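Local coordinates for cellulase (Uncultured bacterium, PDB 3WX5), which hydrolyses internal beta-1,4-glucosidic bonds of cellulose, as an endoglucanase of glycoside hydrolase family 12, at residues Ser28-Ala32 / Ile53-Gly58; Leu94-Glu99 / Ser211-His217; Tyr180-Arg184 / Phe200-Ala204. All blocks are in the same frame, centred on the assembly; numbering follows the deposited sequence.

Contact 1: residues Ser28-Ala32 / Ile53-Gly58; sequences SRDVA and IGLETG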
loop_
_atom_site.group_PDB
_atom_site.type_symbol
_atom_site.label_atom_id
_atom_site.label_comp_id
_atom_site.label_asym_id
_atom_site.label_seq_id
_atom_site.Cartn_x
_atom_site.Cartn_y
_atom_site.Cartn_z
ATOM N N SER A 28 -6.923 12.285 -7.524
ATOM C CA SER A 28 -6.476 11.020 -8.132
ATOM C C SER A 28 -6.242 11.165 -9.639
ATOM O O SER A 28 -6.768 12.099 -10.282
ATOM C CB SER A 28 -7.523 9.935 -7.894
ATOM O OG SER A 28 -8.734 10.274 -8.573
ATOM N N ARG A 29 -5.507 10.214 -10.211
ATOM C CA ARG A 29 -5.396 10.093 -11.670
ATOM C C ARG A 29 -5.395 8.624 -12.076
ATOM O O ARG A 29 -4.738 7.796 -11.442
ATOM C CB ARG A 29 -4.100 10.737 -12.196
ATOM C CG ARG A 29 -4.081 12.290 -12.169
ATOM C CD ARG A 29 -5.019 12.931 -13.232
ATOM N NE ARG A 29 -4.876 14.392 -13.291
ATOM C CZ ARG A 29 -5.428 15.239 -12.424
ATOM N NH1 ARG A 29 -6.097 14.780 -11.377
ATOM N NH2 ARG A 29 -5.276 16.553 -12.576
ATOM N N ASP A 30 -6.120 8.311 -13.139
ATOM C CA ASP A 30 -5.918 7.055 -13.835
ATOM C C ASP A 30 -4.597 7.107 -14.574
ATOM O O ASP A 30 -4.259 8.138 -15.175
ATOM C CB ASP A 30 -7.078 6.772 -14.807
ATOM C CG ASP A 30 -8.410 6.634 -14.096
ATOM O OD1 ASP A 30 -8.470 5.929 -13.065
ATOM O OD2 ASP A 30 -9.413 7.198 -14.581
ATOM N N VAL A 31 -3.841 6.008 -14.504
ATOM C CA VAL A 31 -2.550 5.913 -15.173
ATOM C C VAL A 31 -2.387 4.590 -15.920
ATOM O O VAL A 31 -3.119 3.609 -15.667
ATOM C CB VAL A 31 -1.335 6.087 -14.172
ATOM C CG1 VAL A 31 -1.412 7.424 -13.431
ATOM C CG2 VAL A 31 -1.299 4.914 -13.204
ATOM N N ALA A 32 -1.391 4.552 -16.814
ATOM C CA ALA A 32 -1.030 3.344 -17.548
ATOM C C ALA A 32 -2.239 2.794 -18.286
ATOM O O ALA A 32 -2.562 1.601 -18.183
ATOM C CB ALA A 32 -0.458 2.287 -16.597
ATOM N N ILE A 53 2.618 13.290 -10.942
ATOM C CA ILE A 53 2.283 11.928 -11.403
ATOM C C ILE A 53 2.555 11.748 -12.896
ATOM O O ILE A 53 1.976 12.456 -13.739
ATOM C CB ILE A 53 0.785 11.591 -11.195
ATOM C CG1 ILE A 53 0.337 11.927 -9.773
ATOM C CG2 ILE A 53 0.537 10.089 -11.446
ATOM C CD1 ILE A 53 -1.158 11.791 -9.576
ATOM N N GLY A 54 3.335 10.728 -13.224
ATOM C CA GLY A 54 3.552 10.344 -14.618
ATOM C C GLY A 54 2.337 9.574 -15.107
ATOM O O GLY A 54 1.966 8.554 -14.535
ATOM N N LEU A 55 1.649 10.107 -16.110
ATOM C CA LEU A 55 0.383 9.506 -16.532
ATOM C C LEU A 55 0.509 8.146 -17.234
ATOM O O LEU A 55 -0.453 7.378 -17.269
ATOM C CB LEU A 55 -0.424 10.489 -17.394
ATOM C CG LEU A 55 -0.839 11.758 -16.652
ATOM C CD1 LEU A 55 -1.530 12.765 -17.591
ATOM C CD2 LEU A 55 -1.681 11.441 -15.421
ATOM N N GLU A 56 1.681 7.848 -17.792
ATOM C CA GLU A 56 1.886 6.572 -18.476
ATOM C C GLU A 56 2.374 5.479 -17.521
ATOM O O GLU A 56 1.918 4.347 -17.599
ATOM C CB GLU A 56 2.858 6.748 -19.653
ATOM C CG GLU A 56 2.214 7.495 -20.843
ATOM C CD GLU A 56 3.237 8.041 -21.850
ATOM O OE1 GLU A 56 4.426 7.662 -21.777
ATOM O OE2 GLU A 56 2.830 8.803 -22.757
ATOM N N THR A 57 3.346 5.815 -16.675
ATOM C CA THR A 57 3.965 4.839 -15.782
ATOM C C THR A 57 3.251 4.763 -14.435
ATOM O O THR A 57 3.408 3.786 -13.693
ATOM C CB THR A 57 5.421 5.202 -15.515
ATOM O OG1 THR A 57 5.477 6.477 -14.860
ATOM C CG2 THR A 57 6.218 5.249 -16.829
ATOM N N GLY A 58 2.574 5.845 -14.064
ATOM C CA GLY A 58 2.089 5.995 -12.704
ATOM C C GLY A 58 3.163 6.329 -11.688
ATOM O O GLY A 58 2.850 6.492 -10.502
#
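In the beta-jelly-roll sandwich of family 12, this contact joins the two layers at one edge: strand 28-31, an edge strand of one sheet, meets the turn where strand 49-54 of the other sheet ends. The apolar part centres on Val31, whose CG1 lies 3.9 Å from Ile53 CG2 and whose CG2 lies 3.6 Å from Gly58 CA. Two residues earlier in the strand, Arg29 CG approaches Ile53 CD1 at 3.9 Å and Arg29 CB approaches Leu55 CD2 at 4.1 Å, so the aliphatic base of the arginine packs while its NH1 donates to Ser28 O (3.0 Å). Within 53-58, Gly58 N returns to Gly54 O at 2.8 Å, closing the turn. Gly58 suits its place twice over: its phi is positive (74°), and a CB would clash with Val31 CG2. Polar bonding across the segments is confined to the backbone. Ala32 N donates to Leu55 O (3.0 Å, 160°), an acceptor that also receives a CA-H...O contact from Val31 CA at 3.3 Å.

Contact 2: residues Leu94-Glu99 / Ser211-His217; sequences LPLRVE and SPTWYLH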
loop_
_atom_site.group_PDB
_atom_site.type_symbol
_atom_site.label_atom_id
_atom_site.label_comp_id
_atom_site.label_asym_id
_atom_site.label_seq_id
_atom_site.Cartn_x
_atom_site.Cartn_y
_atom_site.Cartn_z
ATOM N N LEU A 94 -9.921 -7.984 -9.701
ATOM C CA LEU A 94 -10.393 -7.946 -8.315
ATOM C C LEU A 94 -11.791 -7.323 -8.233
ATOM O O LEU A 94 -12.182 -6.575 -9.130
ATOM C CB LEU A 94 -9.400 -7.180 -7.425
ATOM C CG LEU A 94 -7.942 -7.661 -7.447
ATOM C CD1 LEU A 94 -7.044 -6.591 -6.765
ATOM C CD2 LEU A 94 -7.797 -9.008 -6.735
ATOM N N PRO A 95 -12.537 -7.601 -7.149
ATOM C CA PRO A 95 -12.079 -8.403 -6.024
ATOM C C PRO A 95 -12.111 -9.905 -6.337
ATOM O O PRO A 95 -12.838 -10.356 -7.229
ATOM C CB PRO A 95 -13.069 -8.050 -4.905
ATOM C CG PRO A 95 -14.302 -7.650 -5.607
ATOM C CD PRO A 95 -13.831 -6.943 -6.865
ATOM N N LEU A 96 -11.266 -10.655 -5.645
ATOM C CA LEU A 96 -11.116 -12.085 -5.865
ATOM C C LEU A 96 -10.904 -12.712 -4.504
ATOM O O LEU A 96 -10.139 -12.182 -3.682
ATOM C CB LEU A 96 -9.896 -12.352 -6.733
ATOM C CG LEU A 96 -9.603 -13.829 -7.022
ATOM C CD1 LEU A 96 -10.712 -14.425 -7.908
ATOM C CD2 LEU A 96 -8.247 -13.971 -7.712
ATOM N N ARG A 97 -11.577 -13.830 -4.249
ATOM C CA ARG A 97 -11.486 -14.450 -2.939
ATOM C C ARG A 97 -10.058 -14.908 -2.677
ATOM O O ARG A 97 -9.394 -15.431 -3.574
ATOM C CB ARG A 97 -12.437 -15.646 -2.862
ATOM C CG ARG A 97 -13.383 -15.508 -1.733
ATOM C CD ARG A 97 -14.547 -16.457 -1.821
ATOM N NE ARG A 97 -15.541 -16.068 -0.826
ATOM C CZ ARG A 97 -16.811 -16.425 -0.901
ATOM N NH1 ARG A 97 -17.191 -17.212 -1.894
ATOM N NH2 ARG A 97 -17.679 -16.016 0.021
ATOM N N VAL A 98 -9.620 -14.800 -1.431
ATOM C CA VAL A 98 -8.274 -15.250 -1.095
ATOM C C VAL A 98 -8.023 -16.703 -1.470
ATOM O O VAL A 98 -6.989 -17.030 -2.063
ATOM C CB VAL A 98 -7.948 -15.002 0.380
ATOM C CG1 VAL A 98 -6.676 -15.767 0.807
ATOM C CG2 VAL A 98 -7.825 -13.504 0.639
ATOM N N GLU A 99 -9.018 -17.566 -1.244
ATOM C CA GLU A 99 -8.821 -18.997 -1.545
ATOM C C GLU A 99 -8.775 -19.237 -3.082
ATOM O O GLU A 99 -8.338 -20.295 -3.541
ATOM C CB GLU A 99 -9.951 -19.816 -0.898
ATOM C CG GLU A 99 -11.324 -19.441 -1.443
ATOM C CD GLU A 99 -12.493 -20.205 -0.793
ATOM O OE1 GLU A 99 -12.278 -21.261 -0.136
ATOM O OE2 GLU A 99 -13.641 -19.756 -0.980
ATOM N N SER A 211 -9.376 -14.375 6.828
ATOM C CA SER A 211 -10.155 -15.535 6.400
ATOM C C SER A 211 -9.978 -15.793 4.910
ATOM O O SER A 211 -10.146 -14.886 4.094
ATOM C CB SER A 211 -11.644 -15.356 6.707
ATOM O OG SER A 211 -12.415 -16.353 6.033
ATOM N N PRO A 212 -9.720 -17.062 4.535
ATOM C CA PRO A 212 -9.515 -17.349 3.110
ATOM C C PRO A 212 -10.788 -17.156 2.276
ATOM O O PRO A 212 -10.717 -17.117 1.043
ATOM C CB PRO A 212 -9.020 -18.808 3.103
ATOM C CG PRO A 212 -9.564 -19.407 4.353
ATOM C CD PRO A 212 -9.668 -18.271 5.374
ATOM N N THR A 213 -11.937 -16.944 2.924
ATOM C CA THR A 213 -13.158 -16.637 2.164
ATOM C C THR A 213 -13.395 -15.120 2.025
ATOM O O THR A 213 -14.282 -14.695 1.299
ATOM C CB THR A 213 -14.428 -17.273 2.762
ATOM O OG1 THR A 213 -14.618 -16.796 4.094
ATOM C CG2 THR A 213 -14.329 -18.803 2.774
ATOM N N TRP A 214 -12.495 -14.316 2.588
ATOM C CA TRP A 214 -12.556 -12.868 2.346
ATOM C C TRP A 214 -12.014 -12.564 0.946
ATOM O O TRP A 214 -11.216 -13.331 0.419
ATOM C CB TRP A 214 -11.748 -12.110 3.402
ATOM C CG TRP A 214 -12.389 -12.123 4.771
ATOM C CD1 TRP A 214 -13.635 -12.592 5.098
ATOM C CD2 TRP A 214 -11.774 -11.718 6.007
ATOM N NE1 TRP A 214 -13.842 -12.466 6.466
ATOM C CE2 TRP A 214 -12.716 -11.936 7.039
ATOM C CE3 TRP A 214 -10.524 -11.174 6.335
ATOM C CZ2 TRP A 214 -12.446 -11.635 8.380
ATOM C CZ3 TRP A 214 -10.261 -10.863 7.650
ATOM C CH2 TRP A 214 -11.226 -11.063 8.656
ATOM N N TYR A 215 -12.470 -11.462 0.350
ATOM C CA TYR A 215 -11.954 -10.994 -0.932
ATOM C C TYR A 215 -10.774 -10.058 -0.729
ATOM O O TYR A 215 -10.859 -9.158 0.085
ATOM C CB TYR A 215 -13.036 -10.200 -1.633
ATOM C CG TYR A 215 -14.173 -11.092 -2.017
ATOM C CD1 TYR A 215 -14.103 -11.868 -3.183
ATOM C CD2 TYR A 215 -15.250 -11.269 -1.168
ATOM C CE1 TYR A 215 -15.132 -12.741 -3.525
ATOM C CE2 TYR A 215 -16.278 -12.151 -1.492
ATOM C CZ TYR A 215 -16.204 -12.884 -2.668
ATOM O OH TYR A 215 -17.208 -13.755 -2.989
ATOM N N LEU A 216 -9.749 -10.219 -1.565
ATOM C CA LEU A 216 -8.764 -9.174 -1.835
ATOM C C LEU A 216 -9.375 -8.126 -2.744
ATOM O O LEU A 216 -9.851 -8.459 -3.837
ATOM C CB LEU A 216 -7.530 -9.788 -2.495
ATOM C CG LEU A 216 -6.461 -8.800 -2.988
ATOM C CD1 LEU A 216 -5.923 -7.936 -1.818
ATOM C CD2 LEU A 216 -5.320 -9.580 -3.698
ATOM N N HIS A 217 -9.421 -6.873 -2.280
ATOM C CA HIS A 217 -10.005 -5.789 -3.090
ATOM C C HIS A 217 -8.992 -4.951 -3.834
ATOM O O HIS A 217 -9.268 -4.465 -4.934
ATOM C CB HIS A 217 -10.830 -4.864 -2.187
ATOM C CG HIS A 217 -12.106 -5.488 -1.731
ATOM N ND1 HIS A 217 -13.228 -5.533 -2.539
ATOM C CD2 HIS A 217 -12.400 -6.218 -0.630
ATOM C CE1 HIS A 217 -14.200 -6.140 -1.884
ATOM N NE2 HIS A 217 -13.720 -6.583 -0.732
HETATM O O HOH W 1 -16.940 -13.656 1.803
#
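This is a short antiparallel beta pairing that continues into a turn: strand 96-97 lies along the start of strand 215-225, at the margin of the mixed sheet; the centre of the contact lies about 17 Å from the centre of the chain. The register is fixed by Leu96 and Leu216, a hydrogen-bonded pair in which Leu96 N donates to Leu216 O (3.2 Å) and Leu216 N to Leu96 O (2.9 Å). Arg97 and Tyr215 follow as a non-hydrogen-bonded pair, their CA atoms 4.0 Å apart. Beyond them the ladder leaves regular geometry. Val98 N donates to Trp214 O (2.9 Å) and Glu99 N to Pro212 O (2.9 Å), so the 3-10 turn beginning at Val98 bonds to the type I turn Ser211-Trp214, itself closed by Trp214 N to Ser211 O at 2.8 Å.

The faces differ in chemistry. Leu96 and Leu216 point to the same face, where they meet Ile101 of strand 101-111 in the other sheet; Leu94 CD2 joins them, 4.0 Å from Leu216 CD2. Elsewhere, Arg97 CG sits over the Tyr215 ring, 4.0 Å from its centroid and 21° off the normal, a CH-pi contact. Arg97 NE donates to Thr213 O (2.8 Å), and a water links Arg97 NH2 (3.0 Å) to the same Thr213 O (2.9 Å). Pro95, after a cis peptide, brings its CB to 3.9 Å from Tyr215 CB. Backbone bonds thus set the alignment, leucines face the sandwich interior, and the arginine satisfies the turn carbonyl without a carboxylate partner across the contact.

Contact 3: residues Tyr180-Arg184 / Phe200-Ala204; sequences YIAYR and FIDDA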
loop_
_atom_site.group_PDB
_atom_site.type_symbol
_atom_site.label_atom_id
_atom_site.label_comp_id
_atom_site.label_asym_id
_atom_site.label_seq_id
_atom_site.Cartn_x
_atom_site.Cartn_y
_atom_site.Cartn_z
ATOM N N TYR A 180 -5.452 -5.777 11.282
ATOM C CA TYR A 180 -4.295 -5.106 10.691
ATOM C C TYR A 180 -3.090 -6.006 10.855
ATOM O O TYR A 180 -2.764 -6.412 11.976
ATOM C CB TYR A 180 -4.041 -3.804 11.434
ATOM C CG TYR A 180 -2.720 -3.112 11.138
ATOM C CD1 TYR A 180 -2.648 -2.099 10.188
ATOM C CD2 TYR A 180 -1.610 -3.326 11.954
ATOM C CE1 TYR A 180 -1.451 -1.388 9.948
ATOM C CE2 TYR A 180 -0.380 -2.614 11.733
ATOM C CZ TYR A 180 -0.330 -1.634 10.749
ATOM O OH TYR A 180 0.806 -0.859 10.599
ATOM N N ILE A 181 -2.468 -6.379 9.745
ATOM C CA ILE A 181 -1.245 -7.174 9.801
ATOM C C ILE A 181 -0.143 -6.436 9.059
ATOM O O ILE A 181 -0.332 -6.018 7.923
ATOM C CB ILE A 181 -1.391 -8.574 9.134
ATOM C CG1 ILE A 181 -2.742 -9.236 9.490
ATOM C CG2 ILE A 181 -0.248 -9.470 9.620
ATOM C CD1 ILE A 181 -3.825 -9.068 8.405
ATOM N N ALA A 182 0.986 -6.198 9.724
ATOM C CA ALA A 182 2.083 -5.507 9.031
ATOM C C ALA A 182 3.325 -6.390 9.033
ATOM O O ALA A 182 3.721 -6.927 10.083
ATOM C CB ALA A 182 2.378 -4.188 9.701
ATOM N N TYR A 183 3.971 -6.487 7.878
ATOM C CA TYR A 183 5.250 -7.193 7.796
ATOM C C TYR A 183 6.318 -6.147 7.588
ATOM O O TYR A 183 6.355 -5.518 6.546
ATOM C CB TYR A 183 5.262 -8.183 6.619
ATOM C CG TYR A 183 4.244 -9.299 6.807
ATOM C CD1 TYR A 183 2.906 -9.111 6.446
ATOM C CD2 TYR A 183 4.604 -10.505 7.423
ATOM C CE1 TYR A 183 1.947 -10.120 6.664
ATOM C CE2 TYR A 183 3.656 -11.532 7.625
ATOM C CZ TYR A 183 2.336 -11.327 7.239
ATOM O OH TYR A 183 1.361 -12.263 7.535
ATOM N N ARG A 184 7.207 -5.987 8.563
ATOM C CA ARG A 184 8.249 -4.982 8.443
ATOM C C ARG A 184 9.549 -5.700 8.110
ATOM O O ARG A 184 10.041 -6.485 8.926
ATOM C CB ARG A 184 8.403 -4.214 9.769
ATOM C CG ARG A 184 9.374 -3.040 9.664
ATOM C CD ARG A 184 9.664 -2.385 11.034
ATOM N NE ARG A 184 10.070 -1.006 10.801
ATOM C CZ ARG A 184 9.811 0.008 11.627
ATOM N NH1 ARG A 184 9.248 -0.228 12.815
ATOM N NH2 ARG A 184 10.113 1.253 11.259
ATOM N N PHE A 200 2.740 -13.520 1.793
ATOM C CA PHE A 200 2.267 -12.778 2.974
ATOM C C PHE A 200 0.819 -13.070 3.289
ATOM O O PHE A 200 0.442 -13.227 4.448
ATOM C CB PHE A 200 2.474 -11.259 2.784
ATOM C CG PHE A 200 3.902 -10.877 2.550
ATOM C CD1 PHE A 200 4.436 -10.901 1.268
ATOM C CD2 PHE A 200 4.773 -10.691 3.638
ATOM C CE1 PHE A 200 5.779 -10.653 1.021
ATOM C CE2 PHE A 200 6.105 -10.359 3.403
ATOM C CZ PHE A 200 6.616 -10.349 2.086
ATOM N N ILE A 201 -0.018 -13.039 2.257
ATOM C CA ILE A 201 -1.383 -13.422 2.417
ATOM C C ILE A 201 -1.561 -14.786 3.076
ATOM O O ILE A 201 -2.304 -14.911 4.055
ATOM C CB ILE A 201 -2.137 -13.390 1.064
ATOM C CG1 ILE A 201 -2.074 -11.967 0.493
ATOM C CG2 ILE A 201 -3.559 -13.845 1.289
ATOM C CD1 ILE A 201 -2.799 -11.781 -0.904
ATOM N N ASP A 202 -0.828 -15.793 2.598
ATOM C CA ASP A 202 -0.976 -17.152 3.120
ATOM C C ASP A 202 -0.468 -17.235 4.561
ATOM O O ASP A 202 -1.003 -18.000 5.354
ATOM C CB ASP A 202 -0.221 -18.174 2.240
ATOM C CG ASP A 202 -0.958 -18.496 0.933
ATOM O OD1 ASP A 202 -2.077 -17.973 0.722
ATOM O OD2 ASP A 202 -0.372 -19.198 0.074
ATOM N N ASP A 203 0.536 -16.424 4.908
ATOM C CA ASP A 203 1.024 -16.415 6.301
ATOM C C ASP A 203 -0.047 -15.816 7.211
ATOM O O ASP A 203 -0.349 -16.347 8.286
ATOM C CB ASP A 203 2.339 -15.630 6.408
ATOM C CG ASP A 203 2.828 -15.509 7.842
ATOM O OD1 ASP A 203 3.472 -16.467 8.353
ATOM O OD2 ASP A 203 2.496 -14.495 8.491
ATOM N N ALA A 204 -0.631 -14.694 6.778
ATOM C CA ALA A 204 -1.729 -14.085 7.539
ATOM C C ALA A 204 -2.927 -15.037 7.698
ATOM O O ALA A 204 -3.535 -15.106 8.782
ATOM C CB ALA A 204 -2.174 -12.781 6.861
#
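Tyr183 dominates the meeting of strand 180-184 with helix 200-204, whose axes come no closer than 10.3 Å and run at 129°. Its m rotamer (chi1 -65°) carries the ring from the strand to the helix, and the helix segment covers 106 Å² of Tyr183, out of 239 Å² buried on both sides together. Phe200, also m (chi1 -59°), turns its edge to the face of that ring: the centroids are 5.1 Å apart, the planes stand at 70°, and Phe200 CD2 comes to 3.5 Å from Tyr183 CG, a T-shaped pair. One helical turn on, Asp203 adopts t (chi1 176°), which places OD2 near the plane of the tyrosine ring; Tyr183 OH donates to Asp203 OD2 at 2.7 Å, and Arg207 forms a salt bridge with the same oxygen. Ile181, two residues earlier on the strand, has an off-rotamer chi2 of 98° and meets Ala204 CB through CD1 at 4.3 Å. Packing of a single helix against the convex face of the larger, curved sheet is typical of the family 12 beta-jelly roll.

All three contacts reach the mixed sheet, but from different places. Contact 3 is the buried one, with four of five touching residues buried, and joins helix to strand through side chains alone; contacts 1 and 2 are partly buried, and their centres lie about 16 and 17 Å from the chain centre, against about 12 Å. Contact 2 relies on a backbone ladder, whereas contact 1 has a single backbone bond beside apolar packing. Contacts 2 and 3 are neighbours: helix 197-206 precedes strand 215-225, and Val98 CG1 packs on Ile201 CG2 at 3.7 Å. Contact 1 stands apart, its centre about 28 Å from that of contact 3, across the chain's centre.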